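Local atomic coordinates of potential RNA-dependent RNA polymerase (Human picobirnavirus, PDB entry 5I62), a protein that copies RNA from an RNA template as an RNA-dependent RNA polymerase, probably serving both transcription and genome replication of a small double-stranded RNA virus. Residues 191-194 / 195-199. Sequence-based numbering, arbitrary orientation.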
loop_
_atom_site.group_PDB
_atom_site.type_symbol
_atom_site.label_atom_id
_atom_site.label_comp_id
_atom_site.label_asym_id
_atom_site.label_seq_id
_atom_site.Cartn_x
_atom_site.Cartn_y
_atom_site.Cartn_z
ATOM N N GLY A 191 8.753 -5.568 -12.130
ATOM C CA GLY A 191 8.952 -6.972 -11.815
ATOM C C GLY A 191 10.038 -7.610 -12.671
ATOM O O GLY A 191 10.062 -8.830 -12.848
ATOM N N GLY A 192 10.948 -6.798 -13.207
ATOM C CA GLY A 192 11.971 -7.300 -14.094
ATOM C C GLY A 192 12.226 -6.350 -15.254
ATOM O O GLY A 192 11.461 -5.409 -15.504
ATOM N N PRO A 193 13.321 -6.579 -15.986
ATOM C CA PRO A 193 13.779 -5.581 -16.966
ATOM C C PRO A 193 12.960 -5.531 -18.252
ATOM O O PRO A 193 13.109 -4.565 -19.003
ATOM C CB PRO A 193 15.228 -6.008 -17.244
ATOM C CG PRO A 193 15.189 -7.495 -17.066
ATOM C CD PRO A 193 14.261 -7.710 -15.874
ATOM N N LYS A 194 12.106 -6.524 -18.533
ATOM C CA LYS A 194 11.378 -6.513 -19.795
ATOM C C LYS A 194 10.022 -5.826 -19.660
ATOM O O LYS A 194 9.454 -5.750 -18.570
ATOM C CB LYS A 194 11.171 -7.935 -20.285
ATOM C CG LYS A 194 12.444 -8.587 -20.768
ATOM C CD LYS A 194 12.410 -10.047 -20.490
ATOM C CE LYS A 194 11.567 -10.761 -21.514
ATOM N NZ LYS A 194 10.128 -10.412 -21.364
ATOM N N PRO A 195 9.455 -5.334 -20.771
ATOM C CA PRO A 195 8.096 -4.758 -20.702
ATOM C C PRO A 195 7.045 -5.759 -20.267
ATOM O O PRO A 195 6.028 -5.358 -19.695
ATOM C CB PRO A 195 7.844 -4.257 -22.134
ATOM C CG PRO A 195 8.792 -5.041 -22.995
ATOM C CD PRO A 195 10.018 -5.277 -22.131
ATOM N N THR A 196 7.264 -7.055 -20.499
ATOM C CA THR A 196 6.319 -8.062 -20.029
ATOM C C THR A 196 6.524 -8.439 -18.555
ATOM O O THR A 196 5.765 -9.258 -18.034
ATOM C CB THR A 196 6.408 -9.321 -20.899
ATOM O OG1 THR A 196 7.777 -9.719 -21.018
ATOM C CG2 THR A 196 5.860 -9.046 -22.293
ATOM N N ASP A 197 7.502 -7.855 -17.872
ATOM C CA ASP A 197 7.728 -8.147 -16.456
ATOM C C ASP A 197 6.915 -7.252 -15.520
ATOM O O ASP A 197 6.945 -7.464 -14.303
ATOM C CB ASP A 197 9.220 -8.020 -16.122
ATOM C CG ASP A 197 10.068 -9.130 -16.746
ATOM O OD1 ASP A 197 9.546 -10.248 -16.942
ATOM O OD2 ASP A 197 11.272 -8.901 -17.005
ATOM N N VAL A 198 6.196 -6.262 -16.049
ATOM C CA VAL A 198 5.493 -5.313 -15.195
ATOM C C VAL A 198 4.355 -6.021 -14.476
ATOM O O VAL A 198 3.536 -6.701 -15.110
ATOM C CB VAL A 198 4.973 -4.119 -16.017
ATOM C CG1 VAL A 198 4.183 -3.167 -15.127
ATOM C CG2 VAL A 198 6.124 -3.402 -16.699
ATOM N N LYS A 199 4.313 -5.868 -13.145
ATOM C CA LYS A 199 3.242 -6.398 -12.308
ATOM C C LYS A 199 1.963 -5.620 -12.568
ATOM O O LYS A 199 1.965 -4.391 -12.489
ATOM C CB LYS A 199 3.585 -6.262 -10.823
ATOM C CG LYS A 199 4.632 -7.193 -10.240
ATOM C CD LYS A 199 4.599 -8.557 -10.882
ATOM C CE LYS A 199 5.757 -8.682 -11.855
ATOM N NZ LYS A 199 5.654 -9.850 -12.779
#
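Lys194 and Asp197 close a type I beta turn, in which Asp197 N donates to Lys194 O at 3.0 Å and the chain reverses through Pro195 and Thr196. Proline suits the first corner, since its ring fixes the phi angle needed there; the ring also packs on Val33 and Val81. The Asp197 side chain reaches back to the start of the turn, on the side of Gly192 and Pro193. With CG lying beside its own backbone N (chi1 -70°), OD2 takes the amide hydrogen of Lys194 N at 2.9 Å in a fairly straight bond (162°), met 39° out of the carboxylate plane. Aspartate suits the place because its one-methylene arm sets a carboxylate oxygen at that hydrogen, so main chain and side chain tie the same two residues twice. OD2 also stands 3.2 Å from Gly192 C and 3.4 Å from Pro193 CD. Gly192 is extended with positive phi, where a CB would jam against the preceding carbonyl oxygen and run into OD2. Gly191 CA passes 3.2 Å from Asp197 O and 3.6 Å from CE of the bent Lys199 chain; a side chain there would collide with both. Val198, facing away, packs on Pro78 and Val81. Together this is a type I turn braced by an aspartate, connecting antiparallel strands 176-189 and 199-205, whose sheet is consistent with the fingers of a viral RNA polymerase.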